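Side-chain contacts in hypothetical conserved protein (Geobacillus kaustophilus, PDB 2YXY), which is of unknown function but belongs to the DUF1811 family, and joins a pair of helices to a small antiparallel sheet probably related to SH3-like folds: residues Glu17-Glu22 and Ala54-Pro59; Ile49-Ala54 and Lys84-Trp89; Gly65-Ile70 and Trp91-Asn96; Phe78-Leu83 and Ser105-Pro110. One frame throughout, in Å; residues are numbered along the deposited sequence.

Contact 1 (Glu17-Glu22 and Ala54-Pro59); sequences EELQQE and AYMLNP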
loop_
_atom_site.group_PDB
_atom_site.type_symbol
_atom_site.label_atom_id
_atom_site.label_comp_id
_atom_site.label_asym_id
_atom_site.label_seq_id
_atom_site.Cartn_x
_atom_site.Cartn_y
_atom_site.Cartn_z
ATOM N N GLU A 17 -15.119 4.228 7.847
ATOM C CA GLU A 17 -16.095 3.150 7.712
ATOM C C GLU A 17 -16.226 2.683 6.253
ATOM O O GLU A 17 -16.329 1.488 5.988
ATOM C CB GLU A 17 -17.450 3.614 8.232
ATOM C CG GLU A 17 -18.080 2.658 9.219
ATOM C CD GLU A 17 -18.648 1.425 8.561
ATOM O OE1 GLU A 17 -17.869 0.612 8.015
ATOM O OE2 GLU A 17 -19.888 1.269 8.588
ATOM N N GLU A 18 -16.202 3.626 5.312
ATOM C CA GLU A 18 -16.317 3.295 3.900
ATOM C C GLU A 18 -15.056 2.605 3.392
ATOM O O GLU A 18 -15.132 1.674 2.599
ATOM C CB GLU A 18 -16.625 4.564 3.091
ATOM C CG GLU A 18 -18.071 5.059 3.333
ATOM C CD GLU A 18 -18.316 6.452 2.775
ATOM O OE1 GLU A 18 -19.496 6.773 2.545
ATOM O OE2 GLU A 18 -17.346 7.237 2.592
ATOM N N LEU A 19 -13.898 3.056 3.856
ATOM C CA LEU A 19 -12.657 2.428 3.451
ATOM C C LEU A 19 -12.646 0.987 3.946
ATOM O O LEU A 19 -12.293 0.093 3.186
ATOM C CB LEU A 19 -11.451 3.194 4.004
ATOM C CG LEU A 19 -11.228 4.509 3.240
ATOM C CD1 LEU A 19 -10.309 5.456 4.057
ATOM C CD2 LEU A 19 -10.615 4.189 1.850
ATOM N N GLN A 20 -13.072 0.761 5.194
ATOM C CA GLN A 20 -13.083 -0.600 5.764
ATOM C C GLN A 20 -14.000 -1.553 5.002
ATOM O O GLN A 20 -13.659 -2.731 4.806
ATOM C CB GLN A 20 -13.511 -0.582 7.236
ATOM C CG GLN A 20 -12.467 -0.002 8.178
ATOM C CD GLN A 20 -11.357 -0.988 8.512
ATOM O OE1 GLN A 20 -10.754 -1.606 7.622
ATOM N NE2 GLN A 20 -11.072 -1.134 9.801
ATOM N N GLN A 21 -15.172 -1.046 4.613
ATOM C CA GLN A 21 -16.137 -1.821 3.843
ATOM C C GLN A 21 -15.551 -2.123 2.451
ATOM O O GLN A 21 -15.729 -3.215 1.921
ATOM C CB GLN A 21 -17.468 -1.045 3.714
ATOM C CG GLN A 21 -18.079 -0.772 5.095
ATOM C CD GLN A 21 -19.315 0.104 5.084
ATOM O OE1 GLN A 21 -19.316 1.207 4.527
ATOM N NE2 GLN A 21 -20.374 -0.372 5.731
ATOM N N GLU A 22 -14.888 -1.141 1.845
ATOM C CA GLU A 22 -14.284 -1.380 0.547
ATOM C C GLU A 22 -13.215 -2.493 0.729
ATOM O O GLU A 22 -13.159 -3.453 -0.030
ATOM C CB GLU A 22 -13.643 -0.098 0.026
ATOM C CG GLU A 22 -12.771 -0.301 -1.214
ATOM C CD GLU A 22 -13.582 -0.444 -2.493
ATOM O OE1 GLU A 22 -12.966 -0.471 -3.592
ATOM O OE2 GLU A 22 -14.828 -0.528 -2.394
ATOM N N ALA A 54 -3.805 2.748 3.012
ATOM C CA ALA A 54 -2.987 3.939 3.113
ATOM C C ALA A 54 -3.773 5.163 3.576
ATOM O O ALA A 54 -3.231 6.027 4.269
ATOM C CB ALA A 54 -2.337 4.236 1.771
ATOM N N TYR A 55 -5.033 5.242 3.159
ATOM C CA TYR A 55 -5.883 6.349 3.542
ATOM C C TYR A 55 -6.385 6.256 4.984
ATOM O O TYR A 55 -7.133 7.119 5.419
ATOM C CB TYR A 55 -7.070 6.465 2.577
ATOM C CG TYR A 55 -6.667 7.154 1.304
ATOM C CD1 TYR A 55 -6.398 6.423 0.135
ATOM C CD2 TYR A 55 -6.475 8.534 1.282
ATOM C CE1 TYR A 55 -5.942 7.062 -1.025
ATOM C CE2 TYR A 55 -6.016 9.178 0.129
ATOM C CZ TYR A 55 -5.752 8.429 -1.017
ATOM O OH TYR A 55 -5.278 9.057 -2.133
ATOM N N MET A 56 -6.004 5.200 5.709
ATOM C CA MET A 56 -6.381 5.060 7.123
ATOM C C MET A 56 -5.117 5.242 7.975
ATOM O O MET A 56 -5.146 5.049 9.185
ATOM C CB MET A 56 -6.992 3.684 7.430
ATOM C CG MET A 56 -8.272 3.378 6.654
ATOM S SD MET A 56 -9.238 2.003 7.300
ATOM C CE MET A 56 -8.079 0.703 7.270
ATOM N N LEU A 57 -4.011 5.609 7.336
ATOM C CA LEU A 57 -2.759 5.831 8.061
ATOM C C LEU A 57 -2.373 7.307 8.068
ATOM O O LEU A 57 -2.960 8.125 7.356
ATOM C CB LEU A 57 -1.615 5.012 7.455
ATOM C CG LEU A 57 -1.785 3.488 7.507
ATOM C CD1 LEU A 57 -0.559 2.843 6.876
ATOM C CD2 LEU A 57 -1.951 3.008 8.955
ATOM N N ASN A 58 -1.354 7.634 8.858
ATOM C CA ASN A 58 -0.907 9.017 8.984
ATOM C C ASN A 58 0.435 9.199 8.294
ATOM O O ASN A 58 1.454 8.637 8.713
ATOM C CB ASN A 58 -0.821 9.381 10.474
ATOM C CG ASN A 58 -0.788 10.879 10.721
ATOM O OD1 ASN A 58 -0.846 11.322 11.873
ATOM N ND2 ASN A 58 -0.698 11.669 9.652
ATOM N N PRO A 59 0.450 9.981 7.208
ATOM C CA PRO A 59 1.645 10.260 6.419
ATOM C C PRO A 59 2.756 10.864 7.284
ATOM O O PRO A 59 3.940 10.705 6.986
ATOM C CB PRO A 59 1.137 11.230 5.367
ATOM C CG PRO A 59 -0.303 10.838 5.204
ATOM C CD PRO A 59 -0.728 10.641 6.625
#
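Met56 lies against the side of helix 16-36, touching Leu19 and Gln20 just past the end of helix 39-54, so the contact fastens the exit of a two-helix hairpin to its first helix. The branch of Leu19 doing most of the work is CD1, which packs 3.7 Å from CB of Tyr55 and 3.9 Å from CG of Met56. Beyond CG, the thioether crosses Gln20 at about a right angle: SD is 3.9 Å from Gln20 CD, and CE comes within 3.6 Å of Gln20 OE1. A bend at chi3 (-57°) turns that methyl toward the amide, and the flexible, apolar thioether suits a place between a buried leucine and an exposed glutamine. With an alanine here, Gln20 would probably be left without its thioether neighbour and freer to turn, and Leu19 CD1 would keep only Tyr55 across the contact. Further out, Met56 touches Lys16 and Ile23 of the same helix, while Met14 packs on Leu19. The ring of Tyr55 leads away toward Tyr11, Ser12 and Val86. Tyr55 and Met56 occupy the middle of a type I beta turn from Ala54 to Leu57, which presents both to the helix, closed by Leu57 N bonding to Ala54 O at 3.2 Å.

Contact 2 (Ile49-Ala54 and Lys84-Trp89); sequences IAMAKA and KGVFAW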
loop_
_atom_site.group_PDB
_atom_site.type_symbol
_atom_site.label_atom_id
_atom_site.label_comp_id
_atom_site.label_asym_id
_atom_site.label_seq_id
_atom_site.Cartn_x
_atom_site.Cartn_y
_atom_site.Cartn_z
ATOM N N ILE A 49 -6.316 -2.798 -2.164
ATOM C CA ILE A 49 -6.395 -2.945 -0.710
ATOM C C ILE A 49 -5.310 -2.090 -0.063
ATOM O O ILE A 49 -5.571 -1.371 0.884
ATOM C CB ILE A 49 -6.218 -4.454 -0.294
ATOM C CG1 ILE A 49 -7.515 -5.222 -0.621
ATOM C CG2 ILE A 49 -5.882 -4.581 1.215
ATOM C CD1 ILE A 49 -7.408 -6.781 -0.413
ATOM N N ALA A 50 -4.091 -2.184 -0.584
ATOM C CA ALA A 50 -2.987 -1.397 -0.047
ATOM C C ALA A 50 -3.346 0.099 -0.108
ATOM O O ALA A 50 -3.078 0.863 0.836
ATOM C CB ALA A 50 -1.707 -1.662 -0.866
ATOM N N MET A 51 -3.940 0.520 -1.220
ATOM C CA MET A 51 -4.305 1.928 -1.366
ATOM C C MET A 51 -5.366 2.323 -0.367
ATOM O O MET A 51 -5.249 3.363 0.267
ATOM C CB MET A 51 -4.790 2.227 -2.788
ATOM C CG MET A 51 -3.675 2.311 -3.796
ATOM S SD MET A 51 -2.397 3.521 -3.343
ATOM C CE MET A 51 -3.311 5.015 -3.278
ATOM N N ALA A 52 -6.408 1.507 -0.225
ATOM C CA ALA A 52 -7.435 1.851 0.734
ATOM C C ALA A 52 -6.832 1.908 2.152
ATOM O O ALA A 52 -7.189 2.781 2.941
ATOM C CB ALA A 52 -8.580 0.847 0.677
ATOM N N LYS A 53 -5.929 0.981 2.476
ATOM C CA LYS A 53 -5.302 0.991 3.798
ATOM C C LYS A 53 -4.489 2.268 4.045
ATOM O O LYS A 53 -4.523 2.816 5.139
ATOM C CB LYS A 53 -4.394 -0.232 3.972
ATOM C CG LYS A 53 -5.161 -1.540 4.222
ATOM C CD LYS A 53 -4.169 -2.708 4.380
ATOM C CE LYS A 53 -4.873 -3.987 4.776
ATOM N NZ LYS A 53 -3.933 -5.150 4.569
ATOM N N ALA A 54 -3.805 2.748 3.012
ATOM C CA ALA A 54 -2.987 3.939 3.113
ATOM C C ALA A 54 -3.773 5.163 3.576
ATOM O O ALA A 54 -3.231 6.027 4.269
ATOM C CB ALA A 54 -2.337 4.236 1.771
ATOM N N LYS A 84 4.317 12.360 -0.312
ATOM C CA LYS A 84 3.351 13.133 -1.083
ATOM C C LYS A 84 2.001 12.425 -1.040
ATOM O O LYS A 84 1.825 11.383 -1.665
ATOM C CB LYS A 84 3.819 13.248 -2.533
ATOM C CG LYS A 84 4.681 14.456 -2.813
ATOM C CD LYS A 84 3.840 15.719 -2.928
ATOM C CE LYS A 84 3.108 15.782 -4.264
ATOM N NZ LYS A 84 2.281 14.572 -4.519
ATOM N N GLY A 85 1.050 12.994 -0.310
ATOM C CA GLY A 85 -0.256 12.367 -0.205
ATOM C C GLY A 85 -0.075 11.116 0.631
ATOM O O GLY A 85 0.510 11.188 1.716
ATOM N N VAL A 86 -0.544 9.969 0.137
ATOM C CA VAL A 86 -0.392 8.727 0.891
ATOM C C VAL A 86 0.745 7.900 0.301
ATOM O O VAL A 86 0.833 6.686 0.507
ATOM C CB VAL A 86 -1.705 7.907 0.893
ATOM C CG1 VAL A 86 -2.802 8.723 1.506
ATOM C CG2 VAL A 86 -2.086 7.494 -0.508
ATOM N N PHE A 87 1.620 8.585 -0.429
ATOM C CA PHE A 87 2.761 7.968 -1.092
ATOM C C PHE A 87 4.142 8.363 -0.550
ATOM O O PHE A 87 4.393 9.501 -0.127
ATOM C CB PHE A 87 2.740 8.293 -2.590
ATOM C CG PHE A 87 1.637 7.614 -3.347
ATOM C CD1 PHE A 87 1.761 6.280 -3.742
ATOM C CD2 PHE A 87 0.475 8.301 -3.654
ATOM C CE1 PHE A 87 0.724 5.638 -4.435
ATOM C CE2 PHE A 87 -0.569 7.673 -4.345
ATOM C CZ PHE A 87 -0.447 6.344 -4.737
ATOM N N ALA A 88 5.038 7.394 -0.572
ATOM C CA ALA A 88 6.402 7.615 -0.143
ATOM C C ALA A 88 7.195 7.374 -1.404
ATOM O O ALA A 88 7.086 6.310 -2.001
ATOM C CB ALA A 88 6.794 6.604 0.929
ATOM N N TRP A 89 7.939 8.376 -1.851
ATOM C CA TRP A 89 8.776 8.210 -3.032
ATOM C C TRP A 89 10.165 7.892 -2.492
ATOM O O TRP A 89 10.654 8.563 -1.581
ATOM C CB TRP A 89 8.827 9.494 -3.837
ATOM C CG TRP A 89 7.509 9.892 -4.364
ATOM C CD1 TRP A 89 6.484 10.485 -3.677
ATOM C CD2 TRP A 89 7.055 9.720 -5.699
ATOM N NE1 TRP A 89 5.418 10.694 -4.515
ATOM C CE2 TRP A 89 5.745 10.233 -5.765
ATOM C CE3 TRP A 89 7.630 9.179 -6.852
ATOM C CZ2 TRP A 89 5.000 10.227 -6.938
ATOM C CZ3 TRP A 89 6.891 9.169 -8.021
ATOM C CH2 TRP A 89 5.586 9.691 -8.056
#
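Met51 curls toward Phe87 and Val86 because its chain bends twice, at chi2 (-55°) and again at chi3 (-60°), carrying SD and CE off the side of helix 39-54 to the beta hairpin of strands 76-84 and 87-92. Phe87, with CG beside its own backbone N, brings its ring to meet the thioether. The result is a Met-aromatic contact of oblique geometry: SD lies 4.6 Å from the centroid of the Phe87 ring, 52° off its normal, and CE approaches Phe87 CZ to 3.5 Å. The same methyl reaches Val86 CG2 at 3.9 Å, so one unbranched side chain spans two neighbouring residues. A serine in place of Met51 would probably leave the CZ end of Phe87 without the thioether and open a gap beside Val86 CG2, which would keep only its Ala54 neighbour across the contact.

One turn further along the helix, Ala54 fits the small space a close approach allows, its CB 3.8 Å from CB of the buried Val86. Tyr55 packs on Val86 too, while Pro103 and Ala101 of strand 100-103 touch Met51 and Phe87 respectively. The valine and phenylalanine are presented by a type II' turn from Lys84 to Phe87, in which Gly85 takes the positive phi that glycine readily adopts. Its closing bonds run both ways, Phe87 N to Lys84 O at 3.1 Å and Lys84 N to Phe87 O at 2.9 Å.

Contact 3 (Gly65-Ile70 and Trp91-Asn96); sequences GEIYEI and WRLKGN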
loop_
_atom_site.group_PDB
_atom_site.type_symbol
_atom_site.label_atom_id
_atom_site.label_comp_id
_atom_site.label_asym_id
_atom_site.label_seq_id
_atom_site.Cartn_x
_atom_site.Cartn_y
_atom_site.Cartn_z
ATOM N N GLY A 65 14.557 10.350 4.344
ATOM C CA GLY A 65 15.821 9.916 4.894
ATOM C C GLY A 65 15.701 8.637 5.691
ATOM O O GLY A 65 16.688 7.926 5.865
ATOM N N GLU A 66 14.502 8.346 6.184
ATOM C CA GLU A 66 14.289 7.120 6.944
ATOM C C GLU A 66 14.192 5.902 6.017
ATOM O O GLU A 66 13.861 6.021 4.830
ATOM C CB GLU A 66 13.023 7.237 7.784
ATOM C CG GLU A 66 13.266 7.366 9.274
ATOM C CD GLU A 66 14.140 8.552 9.631
ATOM O OE1 GLU A 66 15.359 8.508 9.348
ATOM O OE2 GLU A 66 13.606 9.531 10.199
ATOM N N ILE A 67 14.487 4.733 6.572
ATOM C CA ILE A 67 14.468 3.479 5.832
ATOM C C ILE A 67 13.479 2.558 6.540
ATOM O O ILE A 67 13.500 2.445 7.779
ATOM C CB ILE A 67 15.869 2.822 5.852
ATOM C CG1 ILE A 67 16.922 3.852 5.439
ATOM C CG2 ILE A 67 15.909 1.614 4.913
ATOM C CD1 ILE A 67 18.334 3.463 5.814
ATOM N N TYR A 68 12.607 1.899 5.779
ATOM C CA TYR A 68 11.640 1.012 6.424
ATOM C C TYR A 68 11.540 -0.388 5.824
ATOM O O TYR A 68 11.822 -0.591 4.650
ATOM C CB TYR A 68 10.224 1.627 6.384
ATOM C CG TYR A 68 10.124 3.058 6.865
ATOM C CD1 TYR A 68 10.516 4.115 6.050
ATOM C CD2 TYR A 68 9.669 3.347 8.144
ATOM C CE1 TYR A 68 10.460 5.422 6.498
ATOM C CE2 TYR A 68 9.606 4.653 8.608
ATOM C CZ TYR A 68 10.006 5.688 7.782
ATOM O OH TYR A 68 9.970 6.986 8.251
ATOM N N GLU A 69 11.122 -1.346 6.647
ATOM C CA GLU A 69 10.882 -2.695 6.160
ATOM C C GLU A 69 9.654 -2.563 5.260
ATOM O O GLU A 69 8.742 -1.773 5.546
ATOM C CB GLU A 69 10.482 -3.643 7.282
ATOM C CG GLU A 69 11.569 -4.076 8.205
ATOM C CD GLU A 69 11.261 -5.432 8.802
ATOM O OE1 GLU A 69 11.236 -6.420 8.028
ATOM O OE2 GLU A 69 11.035 -5.502 10.029
ATOM N N ILE A 70 9.619 -3.349 4.195
ATOM C CA ILE A 70 8.496 -3.324 3.272
ATOM C C ILE A 70 7.494 -4.407 3.643
ATOM O O ILE A 70 7.810 -5.594 3.588
ATOM C CB ILE A 70 8.975 -3.543 1.839
ATOM C CG1 ILE A 70 9.952 -2.417 1.468
ATOM C CG2 ILE A 70 7.762 -3.632 0.880
ATOM C CD1 ILE A 70 10.651 -2.595 0.112
ATOM N N TRP A 91 13.354 4.397 -2.809
ATOM C CA TRP A 91 13.850 3.236 -3.538
ATOM C C TRP A 91 14.157 2.054 -2.634
ATOM O O TRP A 91 14.499 2.229 -1.459
ATOM C CB TRP A 91 15.097 3.635 -4.334
ATOM C CG TRP A 91 15.963 4.608 -3.592
ATOM C CD1 TRP A 91 16.695 4.357 -2.468
ATOM C CD2 TRP A 91 16.105 6.011 -3.858
ATOM N NE1 TRP A 91 17.278 5.516 -2.009
ATOM C CE2 TRP A 91 16.935 6.549 -2.845
ATOM C CE3 TRP A 91 15.614 6.873 -4.855
ATOM C CZ2 TRP A 91 17.279 7.909 -2.793
ATOM C CZ3 TRP A 91 15.958 8.228 -4.804
ATOM C CH2 TRP A 91 16.785 8.729 -3.780
ATOM N N ARG A 92 14.017 0.849 -3.182
ATOM C CA ARG A 92 14.301 -0.368 -2.432
ATOM C C ARG A 92 15.810 -0.545 -2.399
ATOM O O ARG A 92 16.468 -0.409 -3.421
ATOM C CB ARG A 92 13.667 -1.581 -3.113
ATOM C CG ARG A 92 12.149 -1.526 -3.196
ATOM C CD ARG A 92 11.631 -2.511 -4.248
ATOM N NE ARG A 92 10.177 -2.462 -4.415
ATOM C CZ ARG A 92 9.314 -3.229 -3.751
ATOM N NH1 ARG A 92 8.007 -3.112 -3.974
ATOM N NH2 ARG A 92 9.752 -4.124 -2.877
ATOM N N LEU A 93 16.359 -0.854 -1.232
ATOM C CA LEU A 93 17.800 -1.038 -1.125
ATOM C C LEU A 93 18.316 -2.236 -1.936
ATOM O O LEU A 93 19.235 -2.092 -2.747
ATOM C CB LEU A 93 18.195 -1.177 0.345
ATOM C CG LEU A 93 17.767 0.032 1.190
ATOM C CD1 LEU A 93 18.219 -0.146 2.628
ATOM C CD2 LEU A 93 18.357 1.310 0.594
ATOM N N LYS A 94 17.711 -3.407 -1.742
ATOM C CA LYS A 94 18.141 -4.608 -2.448
ATOM C C LYS A 94 17.873 -4.601 -3.943
ATOM O O LYS A 94 18.196 -5.566 -4.633
ATOM C CB LYS A 94 17.498 -5.854 -1.839
ATOM C CG LYS A 94 18.081 -6.266 -0.498
ATOM C CD LYS A 94 18.128 -7.791 -0.334
ATOM C CE LYS A 94 16.744 -8.430 -0.343
ATOM N NZ LYS A 94 16.029 -8.254 -1.644
ATOM N N GLY A 95 17.290 -3.524 -4.452
ATOM C CA GLY A 95 17.014 -3.472 -5.876
ATOM C C GLY A 95 17.798 -2.395 -6.595
ATOM O O GLY A 95 18.862 -1.975 -6.135
ATOM N N ASN A 96 17.273 -1.954 -7.735
ATOM C CA ASN A 96 17.901 -0.903 -8.528
ATOM C C ASN A 96 17.623 0.434 -7.833
ATOM O O ASN A 96 16.624 0.574 -7.120
ATOM C CB ASN A 96 17.310 -0.891 -9.942
ATOM C CG ASN A 96 18.026 0.076 -10.871
ATOM O OD1 ASN A 96 18.174 1.261 -10.566
ATOM N ND2 ASN A 96 18.467 -0.427 -12.019
#
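Ile70 and Arg92 meet through an apolar methyl and a charged side chain. Ile70 CD1 lies 3.5 Å from NH2 of Arg92, approaching the guanidinium obliquely, and 3.8 Å from Arg92 CG. The two side chains cross at about a right angle. Arginine suits this position because its aliphatic portion can lie against a buried isoleucine while its polar end remains near the surface. Its chain is extended from CG to NE, and a final turn at chi4 of -92° sets the guanidinium across the line of that chain, bringing NH2 back to the same methyl that touches CG. NE has a long, weak ion pair with Glu100, which may help to keep the charged end on its course.

Strands 67-70 and 87-92 are not direct neighbours in the antiparallel sheet: strand 76-84 runs between them, and these side chains reach past it. Phe78 of that middle strand touches both Ile70 and Arg92.

The second contact is purely apolar. Ile67 CG2 meets Leu93 CD1 at 3.7 Å, again with the side chains crossing at about a right angle. It is CG2, not the longer CG1-CD1 branch, that meets the leucine. Both residues are exposed, and the methyls of these branched side chains shield one another where strand 87-92 has given way to a loop. Lys79 of the middle strand packs on Ile67 as well.

Contact 4 (Phe78-Leu83 and Ser105-Pro110); sequences FKVRYL and SLLRKP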
loop_
_atom_site.group_PDB
_atom_site.type_symbol
_atom_site.label_atom_id
_atom_site.label_comp_id
_atom_site.label_asym_id
_atom_site.label_seq_id
_atom_site.Cartn_x
_atom_site.Cartn_y
_atom_site.Cartn_z
ATOM N N PHE A 78 13.007 -0.028 2.321
ATOM C CA PHE A 78 12.753 1.088 1.420
ATOM C C PHE A 78 13.296 2.366 2.042
ATOM O O PHE A 78 13.051 2.661 3.208
ATOM C CB PHE A 78 11.232 1.205 1.192
ATOM C CG PHE A 78 10.837 2.167 0.111
ATOM C CD1 PHE A 78 10.280 3.400 0.434
ATOM C CD2 PHE A 78 10.970 1.819 -1.234
ATOM C CE1 PHE A 78 9.841 4.264 -0.552
ATOM C CE2 PHE A 78 10.535 2.682 -2.246
ATOM C CZ PHE A 78 9.968 3.914 -1.902
ATOM N N LYS A 79 14.022 3.134 1.250
ATOM C CA LYS A 79 14.596 4.372 1.733
ATOM C C LYS A 79 13.732 5.509 1.216
ATOM O O LYS A 79 13.635 5.718 0.016
ATOM C CB LYS A 79 16.017 4.512 1.204
ATOM C CG LYS A 79 16.932 5.260 2.135
ATOM C CD LYS A 79 16.489 6.673 2.354
ATOM C CE LYS A 79 17.558 7.407 3.147
ATOM N NZ LYS A 79 18.903 7.206 2.532
ATOM N N VAL A 80 13.113 6.248 2.125
ATOM C CA VAL A 80 12.234 7.331 1.719
ATOM C C VAL A 80 12.944 8.628 1.327
ATOM O O VAL A 80 13.711 9.196 2.101
ATOM C CB VAL A 80 11.238 7.667 2.830
ATOM C CG1 VAL A 80 10.346 8.819 2.383
ATOM C CG2 VAL A 80 10.429 6.419 3.203
ATOM N N ARG A 81 12.677 9.091 0.117
ATOM C CA ARG A 81 13.247 10.329 -0.357
ATOM C C ARG A 81 12.261 11.401 0.083
ATOM O O ARG A 81 12.638 12.374 0.732
ATOM C CB ARG A 81 13.387 10.302 -1.884
ATOM C CG ARG A 81 13.792 11.640 -2.499
ATOM C CD ARG A 81 13.709 11.599 -4.027
ATOM N NE ARG A 81 13.591 12.945 -4.583
ATOM C CZ ARG A 81 13.264 13.221 -5.842
ATOM N NH1 ARG A 81 13.019 12.246 -6.707
ATOM N NH2 ARG A 81 13.163 14.481 -6.236
ATOM N N TYR A 82 10.986 11.223 -0.257
ATOM C CA TYR A 82 9.991 12.204 0.161
ATOM C C TYR A 82 8.564 11.681 0.112
ATOM O O TYR A 82 8.255 10.752 -0.635
ATOM C CB TYR A 82 10.112 13.468 -0.685
ATOM C CG TYR A 82 9.558 13.334 -2.072
ATOM C CD1 TYR A 82 8.247 13.716 -2.353
ATOM C CD2 TYR A 82 10.338 12.826 -3.106
ATOM C CE1 TYR A 82 7.722 13.597 -3.638
ATOM C CE2 TYR A 82 9.826 12.700 -4.392
ATOM C CZ TYR A 82 8.516 13.088 -4.649
ATOM O OH TYR A 82 7.999 12.969 -5.917
ATOM N N LEU A 83 7.709 12.298 0.917
ATOM C CA LEU A 83 6.310 11.934 1.003
ATOM C C LEU A 83 5.400 12.901 0.238
ATOM O O LEU A 83 5.665 14.105 0.153
ATOM C CB LEU A 83 5.883 11.885 2.463
ATOM C CG LEU A 83 6.463 10.800 3.376
ATOM C CD1 LEU A 83 6.206 9.435 2.764
ATOM C CD2 LEU A 83 7.948 11.026 3.595
ATOM N N SER A 105 1.064 2.405 3.362
ATOM C CA SER A 105 0.591 1.179 4.000
ATOM C C SER A 105 1.576 0.011 3.770
ATOM O O SER A 105 1.462 -1.034 4.412
ATOM C CB SER A 105 -0.789 0.809 3.441
ATOM O OG SER A 105 -0.743 0.766 2.020
ATOM N N LEU A 106 2.526 0.174 2.848
ATOM C CA LEU A 106 3.500 -0.888 2.593
ATOM C C LEU A 106 4.847 -0.693 3.344
ATOM O O LEU A 106 5.804 -1.409 3.074
ATOM C CB LEU A 106 3.736 -1.038 1.070
ATOM C CG LEU A 106 2.480 -1.458 0.249
ATOM C CD1 LEU A 106 2.862 -1.758 -1.186
ATOM C CD2 LEU A 106 1.830 -2.712 0.859
ATOM N N LEU A 107 4.900 0.262 4.279
ATOM C CA LEU A 107 6.104 0.546 5.070
ATOM C C LEU A 107 5.838 0.189 6.534
ATOM O O LEU A 107 4.928 0.737 7.150
ATOM C CB LEU A 107 6.473 2.030 4.977
ATOM C CG LEU A 107 6.660 2.618 3.575
ATOM C CD1 LEU A 107 6.937 4.110 3.697
ATOM C CD2 LEU A 107 7.793 1.905 2.838
ATOM N N ARG A 108 6.610 -0.737 7.090
ATOM C CA ARG A 108 6.380 -1.134 8.465
ATOM C C ARG A 108 6.539 0.031 9.412
ATOM O O ARG A 108 7.627 0.599 9.539
ATOM C CB ARG A 108 7.293 -2.293 8.851
ATOM C CG ARG A 108 6.903 -3.544 8.097
ATOM C CD ARG A 108 7.511 -4.818 8.637
ATOM N NE ARG A 108 7.155 -5.924 7.753
ATOM C CZ ARG A 108 7.592 -7.170 7.881
ATOM N NH1 ARG A 108 8.414 -7.491 8.873
ATOM N NH2 ARG A 108 7.210 -8.094 7.007
ATOM N N LYS A 109 5.413 0.390 10.033
ATOM C CA LYS A 109 5.298 1.498 10.977
ATOM C C LYS A 109 6.511 1.524 11.901
ATOM O O LYS A 109 6.978 0.474 12.345
ATOM C CB LYS A 109 4.000 1.342 11.791
ATOM C CG LYS A 109 3.613 2.524 12.671
ATOM C CD LYS A 109 3.006 3.688 11.881
ATOM C CE LYS A 109 1.639 3.341 11.279
ATOM N NZ LYS A 109 1.718 2.575 9.996
ATOM N N PRO A 110 7.034 2.729 12.197
ATOM C CA PRO A 110 8.198 2.968 13.060
ATOM C C PRO A 110 8.718 1.773 13.867
ATOM O O PRO A 110 8.430 1.704 15.082
ATOM C CB PRO A 110 7.723 4.121 13.927
ATOM C CG PRO A 110 7.041 4.992 12.883
ATOM C CD PRO A 110 6.301 3.993 11.973
#
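On one face of the antiparallel sheet, the segment after strand 100-103 packs against strand 76-84 through Leu107. Its two methyls divide the strand between them. CD2 goes to Phe78, 3.8 Å from CD1 of the ring and 3.9 Å from CB, while CD1 lies a looser 4.2 Å from CG2 of Val80. The leucine thus bridges two residues two apart on the strand, both directed toward the tail, and its forked end suits a pair of separate partners better than a single straight chain could. It meets the Phe78 ring obliquely, with CD2 near the CB end of the aromatic side chain. In Phe78, CG stands opposite the backbone N (chi1 -170°), which turns the ring so that its CD1 lies, with CB, beside that methyl. All three residues are buried, and apolar groups suit them because the meeting involves carbon against carbon. Past Leu107 the tail is tied at Arg108, which forms salt bridges with Glu69 and Glu71. Around this core, Tyr68 of strand 67-70 packs on Leu107 and Val80, Ala88 of strand 87-92 touches Leu107 and Phe78, and Ser105 joins the tail to helix 39-54 through its hydrogen bond to Ala50 O.

Overall arrangement
The four contacts run from the helical pair into the sheet. Contacts 1 and 2 share Ala54 at the end of helix 39-54, with centres 10 Å apart; the first faces helix 16-36 and the second strand 87-92. The centre of contact 4 is about 10 Å from that of contact 2 and 8 Å from that of contact 3, and these three reach the same antiparallel sheet. Contacts 1 and 3, 24 Å apart between centres, lie on opposite sides of the chain's centre. Contact 1 closes before contacts 3 and 4 open, whereas contacts 2, 3 and 4 interleave, and contact 2 also crosses contact 1. Residues distant in sequence thus tie the helical pair to the sheet.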